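Local coordinates for protein inositol monophosphatase (Zymomonas mobilis, PDB 4N81) that probably hydrolyses phosphate monoesters such as inositol monophosphate with the help of magnesium ions, at residues Y209-L214 against R231-N236; G102-L107 against G185-Y190; P216-E219 against I224-D227; R11-L16 against R81-D86. All coordinates share one frame; numbering follows the deposited sequence.

Interaction 1: Y209-L214 against R231-N236; sequences YDFAAL and RPLNKN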
loop_
_atom_site.group_PDB
_atom_site.type_symbol
_atom_site.label_atom_id
_atom_site.label_comp_id
_atom_site.label_asym_id
_atom_site.label_seq_id
_atom_site.Cartn_x
_atom_site.Cartn_y
_atom_site.Cartn_z
ATOM N N TYR A 209 -0.241 10.300 -18.766
ATOM C CA TYR A 209 -0.469 8.855 -18.686
ATOM C C TYR A 209 -0.912 8.490 -17.275
ATOM O O TYR A 209 -1.590 7.478 -17.085
ATOM C CB TYR A 209 0.875 8.066 -18.856
ATOM C CG TYR A 209 1.650 8.376 -20.082
ATOM C CD1 TYR A 209 1.365 7.709 -21.292
ATOM C CD2 TYR A 209 2.664 9.309 -20.062
ATOM C CE1 TYR A 209 2.078 7.969 -22.455
ATOM C CE2 TYR A 209 3.383 9.592 -21.217
ATOM C CZ TYR A 209 3.094 8.920 -22.418
ATOM O OH TYR A 209 3.837 9.204 -23.567
ATOM N N ASP A 210 -0.461 9.250 -16.296
ATOM C CA ASP A 210 -0.772 8.901 -14.910
ATOM C C ASP A 210 -2.147 9.382 -14.412
ATOM O O ASP A 210 -2.594 8.863 -13.402
ATOM C CB ASP A 210 0.254 9.513 -13.945
ATOM C CG ASP A 210 1.722 9.125 -14.277
ATOM O OD1 ASP A 210 1.967 7.971 -14.695
ATOM O OD2 ASP A 210 2.600 10.010 -14.110
ATOM N N PHE A 211 -2.804 10.347 -15.080
ATOM C CA PHE A 211 -4.083 10.872 -14.554
ATOM C C PHE A 211 -5.265 10.900 -15.516
ATOM O O PHE A 211 -6.455 11.047 -15.087
ATOM C CB PHE A 211 -3.914 12.259 -13.850
ATOM C CG PHE A 211 -3.413 13.358 -14.756
ATOM C CD1 PHE A 211 -4.296 14.085 -15.551
ATOM C CD2 PHE A 211 -2.063 13.674 -14.806
ATOM C CE1 PHE A 211 -3.844 15.138 -16.371
ATOM C CE2 PHE A 211 -1.601 14.699 -15.622
ATOM C CZ PHE A 211 -2.487 15.443 -16.406
ATOM N N ALA A 212 -4.955 10.731 -16.815
ATOM C CA ALA A 212 -6.043 10.804 -17.790
ATOM C C ALA A 212 -7.174 9.847 -17.411
ATOM O O ALA A 212 -8.336 10.253 -17.389
ATOM C CB ALA A 212 -5.526 10.455 -19.226
ATOM N N ALA A 213 -6.845 8.583 -17.109
ATOM C CA ALA A 213 -7.924 7.583 -16.807
ATOM C C ALA A 213 -8.648 7.929 -15.496
ATOM O O ALA A 213 -9.801 7.500 -15.272
ATOM C CB ALA A 213 -7.322 6.158 -16.686
ATOM N N LEU A 214 -7.937 8.595 -14.590
ATOM C CA LEU A 214 -8.513 8.794 -13.257
ATOM C C LEU A 214 -9.668 9.774 -13.268
ATOM O O LEU A 214 -10.602 9.682 -12.435
ATOM C CB LEU A 214 -7.449 9.328 -12.306
ATOM C CG LEU A 214 -6.128 8.542 -12.294
ATOM C CD1 LEU A 214 -5.171 9.255 -11.405
ATOM C CD2 LEU A 214 -6.344 7.088 -11.821
ATOM N N ARG A 231 -8.755 24.267 -12.122
ATOM C CA ARG A 231 -9.088 24.178 -13.542
ATOM C C ARG A 231 -9.149 22.719 -14.020
ATOM O O ARG A 231 -8.562 21.841 -13.396
ATOM C CB ARG A 231 -8.036 24.956 -14.377
ATOM C CG ARG A 231 -8.074 26.492 -14.141
ATOM C CD ARG A 231 -6.900 27.217 -14.875
ATOM N NE ARG A 231 -7.052 28.664 -14.638
ATOM C CZ ARG A 231 -7.798 29.498 -15.344
ATOM N NH1 ARG A 231 -8.443 29.110 -16.463
ATOM N NH2 ARG A 231 -7.875 30.769 -14.932
ATOM N N PRO A 232 -9.819 22.457 -15.151
ATOM C CA PRO A 232 -9.865 21.074 -15.681
ATOM C C PRO A 232 -8.518 20.514 -16.018
ATOM O O PRO A 232 -7.653 21.246 -16.500
ATOM C CB PRO A 232 -10.574 21.224 -17.026
ATOM C CG PRO A 232 -11.343 22.482 -16.923
ATOM C CD PRO A 232 -10.567 23.398 -15.995
ATOM N N LEU A 233 -8.339 19.217 -15.804
ATOM C CA LEU A 233 -7.116 18.558 -16.191
ATOM C C LEU A 233 -7.301 18.165 -17.642
ATOM O O LEU A 233 -8.399 17.765 -18.069
ATOM C CB LEU A 233 -6.914 17.316 -15.328
ATOM C CG LEU A 233 -6.650 17.638 -13.856
ATOM C CD1 LEU A 233 -6.754 16.410 -12.932
ATOM C CD2 LEU A 233 -5.216 18.274 -13.773
ATOM N N ASN A 234 -6.242 18.308 -18.414
ATOM C CA ASN A 234 -6.282 17.967 -19.824
ATOM C C ASN A 234 -4.935 17.469 -20.277
ATOM O O ASN A 234 -3.991 17.364 -19.474
ATOM C CB ASN A 234 -6.867 19.089 -20.702
ATOM C CG ASN A 234 -5.979 20.322 -20.801
ATOM O OD1 ASN A 234 -4.769 20.267 -20.573
ATOM N ND2 ASN A 234 -6.600 21.456 -21.194
ATOM N N LYS A 235 -4.829 17.175 -21.571
ATOM C CA LYS A 235 -3.675 16.491 -22.117
ATOM C C LYS A 235 -2.417 17.286 -21.858
ATOM O O LYS A 235 -1.301 16.755 -21.808
ATOM C CB LYS A 235 -3.863 16.353 -23.644
ATOM C CG LYS A 235 -2.605 15.879 -24.358
ATOM C CD LYS A 235 -2.686 15.929 -25.911
ATOM C CE LYS A 235 -1.257 16.047 -26.499
ATOM N NZ LYS A 235 -1.149 15.775 -27.948
ATOM N N ASN A 236 -2.598 18.571 -21.690
ATOM C CA ASN A 236 -1.474 19.447 -21.465
ATOM C C ASN A 236 -1.145 19.940 -20.047
ATOM O O ASN A 236 -0.191 20.712 -19.879
ATOM C CB ASN A 236 -1.581 20.586 -22.432
ATOM C CG ASN A 236 -0.521 20.485 -23.445
ATOM O OD1 ASN A 236 -0.495 19.519 -24.293
ATOM N ND2 ASN A 236 0.472 21.383 -23.301
#

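Interaction 2: G102-L107 against G185-Y190; sequences GTLIAL and GDCYNY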
loop_
_atom_site.group_PDB
_atom_site.type_symbol
_atom_site.label_atom_id
_atom_site.label_comp_id
_atom_site.label_asym_id
_atom_site.label_seq_id
_atom_site.Cartn_x
_atom_site.Cartn_y
_atom_site.Cartn_z
ATOM N N GLY A 102 -1.567 -0.192 -10.998
ATOM C CA GLY A 102 -2.689 -0.511 -11.901
ATOM C C GLY A 102 -2.377 -0.195 -13.357
ATOM O O GLY A 102 -1.543 0.671 -13.670
ATOM N N THR A 103 -3.056 -0.891 -14.263
ATOM C CA THR A 103 -3.006 -0.507 -15.665
ATOM C C THR A 103 -4.015 0.628 -15.809
ATOM O O THR A 103 -5.167 0.504 -15.378
ATOM C CB THR A 103 -3.441 -1.689 -16.525
ATOM O OG1 THR A 103 -2.477 -2.748 -16.383
ATOM C CG2 THR A 103 -3.563 -1.270 -18.036
ATOM N N LEU A 104 -3.618 1.715 -16.461
ATOM C CA LEU A 104 -4.556 2.804 -16.751
ATOM C C LEU A 104 -4.794 2.854 -18.243
ATOM O O LEU A 104 -3.820 2.878 -19.015
ATOM C CB LEU A 104 -3.947 4.143 -16.316
ATOM C CG LEU A 104 -3.487 4.241 -14.858
ATOM C CD1 LEU A 104 -3.001 5.663 -14.502
ATOM C CD2 LEU A 104 -4.691 3.879 -13.963
ATOM N N ILE A 105 -6.064 2.903 -18.645
ATOM C CA ILE A 105 -6.399 3.105 -20.061
ATOM C C ILE A 105 -7.390 4.277 -20.139
ATOM O O ILE A 105 -8.393 4.305 -19.413
ATOM C CB ILE A 105 -7.064 1.823 -20.594
ATOM C CG1 ILE A 105 -6.046 0.659 -20.566
ATOM C CG2 ILE A 105 -7.713 2.055 -22.017
ATOM C CD1 ILE A 105 -6.671 -0.704 -20.416
ATOM N N ALA A 106 -7.180 5.201 -21.055
ATOM C CA ALA A 106 -8.124 6.299 -21.150
ATOM C C ALA A 106 -8.372 6.630 -22.600
ATOM O O ALA A 106 -7.499 6.405 -23.432
ATOM C CB ALA A 106 -7.567 7.506 -20.436
ATOM N N LEU A 107 -9.584 7.117 -22.894
ATOM C CA LEU A 107 -9.879 7.740 -24.197
ATOM C C LEU A 107 -10.088 9.235 -23.918
ATOM O O LEU A 107 -10.806 9.593 -22.974
ATOM C CB LEU A 107 -11.172 7.170 -24.791
ATOM C CG LEU A 107 -11.653 7.829 -26.092
ATOM C CD1 LEU A 107 -10.548 7.784 -27.170
ATOM C CD2 LEU A 107 -12.948 7.153 -26.611
ATOM N N GLY A 185 0.930 4.520 -3.244
ATOM C CA GLY A 185 -0.245 3.918 -3.879
ATOM C C GLY A 185 -0.559 4.376 -5.300
ATOM O O GLY A 185 -1.273 3.648 -6.001
ATOM N N ASP A 186 -0.075 5.555 -5.720
ATOM C CA ASP A 186 -0.319 6.019 -7.113
ATOM C C ASP A 186 -1.809 5.992 -7.456
ATOM O O ASP A 186 -2.649 6.516 -6.637
ATOM C CB ASP A 186 0.553 5.166 -8.076
ATOM C CG ASP A 186 1.999 5.062 -7.567
ATOM O OD1 ASP A 186 2.778 6.008 -7.827
ATOM O OD2 ASP A 186 2.307 4.063 -6.873
ATOM N N CYS A 187 -2.169 5.337 -8.568
ATOM C CA CYS A 187 -3.578 5.360 -9.007
ATOM C C CYS A 187 -4.510 4.776 -7.981
ATOM O O CYS A 187 -5.724 5.120 -7.937
ATOM C CB CYS A 187 -3.783 4.607 -10.336
ATOM S SG CYS A 187 -3.181 2.873 -10.274
ATOM N N TYR A 188 -3.968 3.898 -7.135
ATOM C CA TYR A 188 -4.842 3.156 -6.250
ATOM C C TYR A 188 -5.560 4.125 -5.303
ATOM O O TYR A 188 -6.731 3.882 -4.940
ATOM C CB TYR A 188 -4.041 2.134 -5.406
ATOM C CG TYR A 188 -4.927 0.968 -4.998
ATOM C CD1 TYR A 188 -5.044 -0.172 -5.816
ATOM C CD2 TYR A 188 -5.625 0.989 -3.805
ATOM C CE1 TYR A 188 -5.834 -1.275 -5.436
ATOM C CE2 TYR A 188 -6.439 -0.086 -3.448
ATOM C CZ TYR A 188 -6.565 -1.187 -4.261
ATOM O OH TYR A 188 -7.360 -2.263 -3.842
ATOM N N ASN A 189 -4.901 5.217 -4.923
ATOM C CA ASN A 189 -5.613 6.087 -3.949
ATOM C C ASN A 189 -6.813 6.773 -4.566
ATOM O O ASN A 189 -7.802 7.066 -3.880
ATOM C CB ASN A 189 -4.670 7.137 -3.364
ATOM C CG ASN A 189 -3.601 6.490 -2.497
ATOM O OD1 ASN A 189 -3.906 5.681 -1.631
ATOM N ND2 ASN A 189 -2.356 6.846 -2.740
ATOM N N TYR A 190 -6.755 6.992 -5.884
ATOM C CA TYR A 190 -7.887 7.614 -6.557
ATOM C C TYR A 190 -9.001 6.588 -6.667
ATOM O O TYR A 190 -10.190 6.937 -6.567
ATOM C CB TYR A 190 -7.484 8.130 -7.946
ATOM C CG TYR A 190 -6.356 9.201 -7.892
ATOM C CD1 TYR A 190 -4.995 8.808 -7.825
ATOM C CD2 TYR A 190 -6.654 10.563 -7.884
ATOM C CE1 TYR A 190 -3.977 9.747 -7.790
ATOM C CE2 TYR A 190 -5.662 11.500 -7.860
ATOM C CZ TYR A 190 -4.319 11.092 -7.810
ATOM O OH TYR A 190 -3.333 12.060 -7.767
#

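Interaction 3: P216-E219 against I224-D227; sequences PIVE and IMRD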
loop_
_atom_site.group_PDB
_atom_site.type_symbol
_atom_site.label_atom_id
_atom_site.label_comp_id
_atom_site.label_asym_id
_atom_site.label_seq_id
_atom_site.Cartn_x
_atom_site.Cartn_y
_atom_site.Cartn_z
ATOM N N PRO A 216 -12.402 10.614 -15.285
ATOM C CA PRO A 216 -13.788 10.133 -15.445
ATOM C C PRO A 216 -14.226 9.232 -14.305
ATOM O O PRO A 216 -15.410 9.213 -13.949
ATOM C CB PRO A 216 -13.754 9.352 -16.779
ATOM C CG PRO A 216 -12.521 9.803 -17.460
ATOM C CD PRO A 216 -11.543 10.201 -16.415
ATOM N N ILE A 217 -13.280 8.476 -13.750
ATOM C CA ILE A 217 -13.621 7.521 -12.685
ATOM C C ILE A 217 -13.995 8.283 -11.415
ATOM O O ILE A 217 -15.081 8.087 -10.866
ATOM C CB ILE A 217 -12.413 6.581 -12.413
ATOM C CG1 ILE A 217 -12.248 5.650 -13.634
ATOM C CG2 ILE A 217 -12.529 5.824 -11.045
ATOM C CD1 ILE A 217 -10.909 4.828 -13.552
ATOM N N VAL A 218 -13.153 9.233 -11.039
ATOM C CA VAL A 218 -13.430 10.024 -9.845
ATOM C C VAL A 218 -14.698 10.872 -10.027
ATOM O O VAL A 218 -15.568 10.906 -9.130
ATOM C CB VAL A 218 -12.245 10.947 -9.519
ATOM C CG1 VAL A 218 -12.645 11.976 -8.421
ATOM C CG2 VAL A 218 -11.027 10.089 -8.997
ATOM N N GLU A 219 -14.812 11.527 -11.181
ATOM C CA GLU A 219 -15.929 12.427 -11.402
ATOM C C GLU A 219 -17.231 11.661 -11.522
ATOM O O GLU A 219 -18.228 12.115 -10.988
ATOM C CB GLU A 219 -15.640 13.454 -12.560
ATOM C CG GLU A 219 -14.396 14.371 -12.109
ATOM C CD GLU A 219 -14.309 15.825 -12.666
ATOM O OE1 GLU A 219 -14.639 15.887 -13.867
ATOM O OE2 GLU A 219 -13.876 16.862 -11.916
ATOM N N ILE A 224 -14.470 15.196 -7.472
ATOM C CA ILE A 224 -14.037 16.283 -8.330
ATOM C C ILE A 224 -12.516 16.117 -8.443
ATOM O O ILE A 224 -11.849 15.755 -7.484
ATOM C CB ILE A 224 -14.416 17.668 -7.738
ATOM C CG1 ILE A 224 -13.858 18.827 -8.585
ATOM C CG2 ILE A 224 -13.913 17.850 -6.292
ATOM C CD1 ILE A 224 -14.646 20.176 -8.208
ATOM N N MET A 225 -11.981 16.376 -9.633
ATOM C CA MET A 225 -10.562 16.227 -9.832
ATOM C C MET A 225 -10.112 17.329 -10.784
ATOM O O MET A 225 -10.630 17.449 -11.897
ATOM C CB MET A 225 -10.256 14.824 -10.372
ATOM C CG MET A 225 -8.774 14.543 -10.425
ATOM S SD MET A 225 -8.512 12.757 -10.690
ATOM C CE MET A 225 -6.775 12.878 -10.998
ATOM N N ARG A 226 -9.197 18.177 -10.288
ATOM C CA ARG A 226 -8.790 19.370 -10.997
ATOM C C ARG A 226 -7.288 19.606 -10.806
ATOM O O ARG A 226 -6.636 18.884 -10.061
ATOM C CB ARG A 226 -9.497 20.598 -10.374
ATOM C CG ARG A 226 -11.049 20.536 -10.346
ATOM C CD ARG A 226 -11.571 20.870 -11.729
ATOM N NE ARG A 226 -12.968 20.505 -11.879
ATOM C CZ ARG A 226 -13.988 21.252 -11.475
ATOM N NH1 ARG A 226 -13.780 22.441 -10.888
ATOM N NH2 ARG A 226 -15.230 20.800 -11.673
ATOM N N ASP A 227 -6.754 20.654 -11.440
ATOM C CA ASP A 227 -5.414 21.102 -11.039
ATOM C C ASP A 227 -5.470 22.002 -9.804
ATOM O O ASP A 227 -6.538 22.152 -9.203
ATOM C CB ASP A 227 -4.595 21.716 -12.184
ATOM C CG ASP A 227 -5.126 23.068 -12.660
ATOM O OD1 ASP A 227 -4.747 23.449 -13.799
ATOM O OD2 ASP A 227 -5.877 23.749 -11.920
#

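Interaction 4: R11-L16 against R81-D86; sequences RLAHRL and RLWVLD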
loop_
_atom_site.group_PDB
_atom_site.type_symbol
_atom_site.label_atom_id
_atom_site.label_comp_id
_atom_site.label_asym_id
_atom_site.label_seq_id
_atom_site.Cartn_x
_atom_site.Cartn_y
_atom_site.Cartn_z
ATOM N N ARG A 11 -16.070 -1.352 -24.383
ATOM C CA ARG A 11 -15.798 -2.769 -24.570
ATOM C C ARG A 11 -14.331 -3.016 -25.004
ATOM O O ARG A 11 -13.629 -3.912 -24.497
ATOM C CB ARG A 11 -16.796 -3.348 -25.600
ATOM C CG ARG A 11 -16.612 -4.845 -25.844
ATOM C CD ARG A 11 -17.676 -5.358 -26.878
ATOM N NE ARG A 11 -18.930 -4.602 -26.779
ATOM C CZ ARG A 11 -19.410 -3.810 -27.740
ATOM N NH1 ARG A 11 -18.747 -3.680 -28.889
ATOM N NH2 ARG A 11 -20.558 -3.156 -27.562
ATOM N N LEU A 12 -13.851 -2.167 -25.911
ATOM C CA LEU A 12 -12.455 -2.269 -26.321
ATOM C C LEU A 12 -11.542 -2.014 -25.104
ATOM O O LEU A 12 -10.549 -2.704 -24.901
ATOM C CB LEU A 12 -12.153 -1.199 -27.379
ATOM C CG LEU A 12 -10.732 -1.175 -27.970
ATOM C CD1 LEU A 12 -10.365 -2.575 -28.427
ATOM C CD2 LEU A 12 -10.605 -0.182 -29.157
ATOM N N ALA A 13 -11.923 -1.068 -24.254
ATOM C CA ALA A 13 -11.053 -0.689 -23.142
ATOM C C ALA A 13 -10.905 -1.865 -22.177
ATOM O O ALA A 13 -9.788 -2.166 -21.695
ATOM C CB ALA A 13 -11.604 0.555 -22.439
ATOM N N HIS A 14 -11.997 -2.587 -21.952
ATOM C CA HIS A 14 -11.910 -3.790 -21.137
ATOM C C HIS A 14 -11.025 -4.830 -21.772
ATOM O O HIS A 14 -10.271 -5.543 -21.069
ATOM C CB HIS A 14 -13.308 -4.421 -20.952
ATOM C CG HIS A 14 -14.113 -3.761 -19.867
ATOM N ND1 HIS A 14 -13.772 -3.852 -18.536
ATOM C CD2 HIS A 14 -15.221 -2.980 -19.918
ATOM C CE1 HIS A 14 -14.639 -3.164 -17.810
ATOM N NE2 HIS A 14 -15.527 -2.615 -18.625
ATOM N N ARG A 15 -11.103 -4.925 -23.104
ATOM C CA ARG A 15 -10.228 -5.905 -23.773
ATOM C C ARG A 15 -8.744 -5.551 -23.622
ATOM O O ARG A 15 -7.898 -6.425 -23.365
ATOM C CB ARG A 15 -10.640 -6.061 -25.266
ATOM C CG ARG A 15 -9.647 -6.861 -26.119
ATOM C CD ARG A 15 -10.313 -7.674 -27.253
ATOM N NE ARG A 15 -10.485 -6.987 -28.540
ATOM C CZ ARG A 15 -11.578 -6.303 -28.896
ATOM N NH1 ARG A 15 -12.590 -6.161 -28.036
ATOM N NH2 ARG A 15 -11.653 -5.726 -30.099
ATOM N N LEU A 16 -8.439 -4.252 -23.695
ATOM C CA LEU A 16 -7.062 -3.813 -23.526
ATOM C C LEU A 16 -6.611 -4.101 -22.104
ATOM O O LEU A 16 -5.485 -4.556 -21.868
ATOM C CB LEU A 16 -6.945 -2.315 -23.826
ATOM C CG LEU A 16 -7.330 -1.908 -25.265
ATOM C CD1 LEU A 16 -7.242 -0.405 -25.364
ATOM C CD2 LEU A 16 -6.419 -2.541 -26.310
ATOM N N ARG A 81 -9.450 12.381 -31.112
ATOM C CA ARG A 81 -9.566 11.263 -30.139
ATOM C C ARG A 81 -8.202 10.581 -29.946
ATOM O O ARG A 81 -7.559 10.173 -30.939
ATOM C CB ARG A 81 -10.570 10.189 -30.629
ATOM C CG ARG A 81 -12.044 10.658 -30.737
ATOM C CD ARG A 81 -12.961 9.692 -31.542
ATOM N NE ARG A 81 -12.655 8.273 -31.328
ATOM C CZ ARG A 81 -13.344 7.439 -30.554
ATOM N NH1 ARG A 81 -14.416 7.851 -29.889
ATOM N NH2 ARG A 81 -12.963 6.178 -30.445
ATOM N N LEU A 82 -7.787 10.402 -28.696
ATOM C CA LEU A 82 -6.474 9.818 -28.400
ATOM C C LEU A 82 -6.629 8.779 -27.302
ATOM O O LEU A 82 -7.268 9.061 -26.273
ATOM C CB LEU A 82 -5.523 10.883 -27.824
ATOM C CG LEU A 82 -5.137 12.102 -28.663
ATOM C CD1 LEU A 82 -4.176 12.983 -27.859
ATOM C CD2 LEU A 82 -4.497 11.646 -29.948
ATOM N N TRP A 83 -5.967 7.641 -27.453
ATOM C CA TRP A 83 -5.865 6.682 -26.356
ATOM C C TRP A 83 -4.599 6.935 -25.521
ATOM O O TRP A 83 -3.520 7.185 -26.082
ATOM C CB TRP A 83 -5.825 5.265 -26.931
ATOM C CG TRP A 83 -7.143 4.892 -27.560
ATOM C CD1 TRP A 83 -7.547 5.134 -28.829
ATOM C CD2 TRP A 83 -8.245 4.259 -26.891
ATOM N NE1 TRP A 83 -8.844 4.672 -29.017
ATOM C CE2 TRP A 83 -9.287 4.127 -27.836
ATOM C CE3 TRP A 83 -8.449 3.797 -25.583
ATOM C CZ2 TRP A 83 -10.510 3.543 -27.517
ATOM C CZ3 TRP A 83 -9.660 3.217 -25.269
ATOM C CH2 TRP A 83 -10.679 3.098 -26.234
ATOM N N VAL A 84 -4.728 6.845 -24.195
ATOM C CA VAL A 84 -3.608 7.084 -23.309
ATOM C C VAL A 84 -3.443 5.801 -22.511
ATOM O O VAL A 84 -4.388 5.385 -21.870
ATOM C CB VAL A 84 -3.917 8.268 -22.355
ATOM C CG1 VAL A 84 -2.736 8.556 -21.403
ATOM C CG2 VAL A 84 -4.229 9.535 -23.155
ATOM N N LEU A 85 -2.271 5.157 -22.595
ATOM C CA LEU A 85 -2.021 3.882 -21.911
ATOM C C LEU A 85 -0.898 4.018 -20.886
ATOM O O LEU A 85 0.133 4.624 -21.171
ATOM C CB LEU A 85 -1.589 2.833 -22.931
ATOM C CG LEU A 85 -2.493 2.761 -24.171
ATOM C CD1 LEU A 85 -1.970 1.755 -25.164
ATOM C CD2 LEU A 85 -3.925 2.439 -23.801
ATOM N N ASP A 86 -1.102 3.485 -19.690
ATOM C CA ASP A 86 -0.013 3.292 -18.757
ATOM C C ASP A 86 -0.090 1.837 -18.258
ATOM O O ASP A 86 -0.911 1.539 -17.370
ATOM C CB ASP A 86 -0.109 4.266 -17.570
ATOM C CG ASP A 86 1.220 4.349 -16.789
ATOM O OD1 ASP A 86 2.207 3.742 -17.266
ATOM O OD2 ASP A 86 1.279 5.024 -15.733
#

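Interaction 1: Y209-L214 against R231-N236
Phe211 lays its ring against CB of Leu233 and the carbonyl oxygen of Asn234, and these few atoms make up nearly all of the contact. The tight part lies at CE1. Leu233 CB sits 3.9 Å from Phe211 CE1, approaching obliquely, while Asn234 O comes within 3.8 Å of the same CE1 near the plane of the ring, where the carbonyl oxygen meets the slightly positive C-H rim. Phe211 holds its CG between the backbone N and the carbonyl carbon (chi1 62°), a crowded setting that nonetheless turns the ring out from the helix toward residues 231-236. A large flat hydrocarbon suits this buried place, because it can touch Leu233, Met225 and Leu206 and still offer its rim to a carbonyl. With an alanine here, Leu233 CB and Asn234 O would probably lose the ring they touch, and a gap would be likely to open beside the loop.

Beyond the ring the contact soon becomes loose. The side chain of Asn234 turns from helix 208-211 and instead stiffens its own loop, OD1 accepting from Asn236 N at 3.0 Å in an Asx turn; the donor stands above the carbonyl plane. Arg231, Pro232 and Asn236 are exposed to solvent. Phe208 of the same helix meets the Phe211 ring edge to face.

Phe211 is the third residue of Tyr-Asp-Phe-Ala-Ala, this protein's version of the WDxAA signature of inositol monophosphatases, in which the neighbouring Asp210 is a predicted ligand of the catalytic magnesium.

Interaction 2: G102-L107 against G185-Y190
Gly102, at the start of strand 102-109, and Cys187, on the segment 185-190 that runs into helix 187-194, bring their backbones together with CA of Gly102 6.6 Å from CA of Cys187, after which strand and helix diverge. Glycine suits so close an approach, because a beta carbon on Gly102 would stand 3.0 Å from Cys187 SG where it now lies, a clash. Without one, Cys187 SG settles 3.5 Å from Gly102 N and 3.8 Å from Gly102 CA. The thiol gets there because SG lies between the backbone N and carbonyl carbon of Cys187 (chi1 55°).

This is the seam where the larger sheet of the inositol monophosphatase fold meets the second half of the molecule, beside the predicted metal site: Cys187 N makes a weak hydrogen bond to Asp89 OD1, and Gly102 pairs with Asp89 through the backbone.

Leu104, two residues along on the same face of the strand, supplies the second touch. Its branch CD2 reaches Cys187 CB at 3.8 Å, so a branched aliphatic fills the angle between strand and helix. The small cysteine side chain suits this buried place, since it touches both Gly102 and Leu104 CD2 at close quarters. Farther along the helix, Tyr188 OH and Asn189 OD1 bond Arg29 and Arg98 of the second subunit.

Interaction 3: P216-E219 against I224-D227
Glu219 sets CG anti to its carbonyl carbon (chi1 -63°) and then runs out extended, which carries the carboxylate from helix 214-220 across to Ile224, Met225 and Arg226. Met225, also extended, starts toward the helix but carries its end away from it, and Val218 crosses it at about a right angle, with CG2 of Val218 4.0 Å from SD of Met225.

One nearly straight hydrogen bond carries the polar grip: Met225 N donates to Glu219 OE2 at 3.0 Å with an N-H...O angle of 168°, meeting the oxygen on its anti side and 25° out of the carboxylate plane. Met225 O lies 3.3 Å from the same OE2; these are two acceptors, and the N-H and the more distant Arg226 probably ease their repulsion. NE of Arg226 makes a long salt bridge of 3.8 Å to Glu219 OE2; its guanidinium has Ile224 CD1 over one face. With an alanine replacing Glu219, Met225 N would probably lose its acceptor and Arg226 its partner in the long salt bridge. Val218 CG1, 3.8 Å from Ile224 N, packs branched hydrocarbon between the helix and the start of the strand.

Ile224 and Arg226 pair through their backbones with Ala244 and Ile242, whereas Met225 N uses the glutamate. A helix thus packs, across a short turn, on the strand that is outermost within this chain in the smaller sheet of the inositol monophosphatase fold.

Interaction 4: R11-L16 against R81-D86
Trp83 reaches from strand 81-86 to helix 7-24, and three residues of that helix meet its six-membered ring. Leu12 approaches obliquely, its CD2 branch 4.1 Å from Trp83 CZ2. Ala13 comes to the edge, near the ring plane, with CB 4.3 Å from Trp83 CZ3. Leu16, one turn beyond Leu12, brings CD1 to 4.4 Å from the same CZ3, again at a slant. The outer part of the ring is therefore lodged among two leucines and an alanine. Each residue type suits its position: the leucines reach out to the ring with branched ends, whereas the small alanine lets the ring's edge come close to the helix backbone.

Two things orient the indole. Trp83 sets CG anti to its carbonyl carbon (chi1 -68°), which sends the ring out toward the helix, and NE1 donates a hydrogen bond to Asp65, so the polar side of this buried residue is satisfied while its hydrocarbon side faces the leucines. Leu12, with CG anti to its backbone N and chi2 near 50°, brings its CD2 branch to the tryptophan.

Segments 11-16 and 81-86 run nearly parallel, their axes 11.8 Å apart at closest approach and at an angle of 24°, a spacing bridged chiefly by the long indole. Helix 42-61 closes the same layer, with Ile57 against Leu12 and Leu16, Leu58 against Trp83 and Met54 against Leu85. Strand 102-109 lies beside strand 81-86 and presents Ile105 to Leu16 and Leu107 to Trp83. The two helices together cover one face of the larger sheet.

How the interactions relate
Along the chain interaction 4 closes first, then interaction 2, and interaction 3 falls between the two segments of interaction 1. Interactions 2 and 4 share the larger sheet, where strands 81-86 and 102-109 are neighbours, and their centres are about 13 Å apart. The centres of interactions 1 and 3 are about 9 Å apart, around the consecutive helices 208-211 and 214-220. Residues 209-214 pack against the strand of interaction 2, Asp210 O being 3.4 Å from Leu104 CD1, and Asp210 approaches Asp86 of the 81-86 strand. Both aspartates are predicted magnesium ligands, so interactions 1, 2 and 4 each extend from elements bordering the probable catalytic site. Interactions 3 and 4, with centres about 18 Å apart, do not touch.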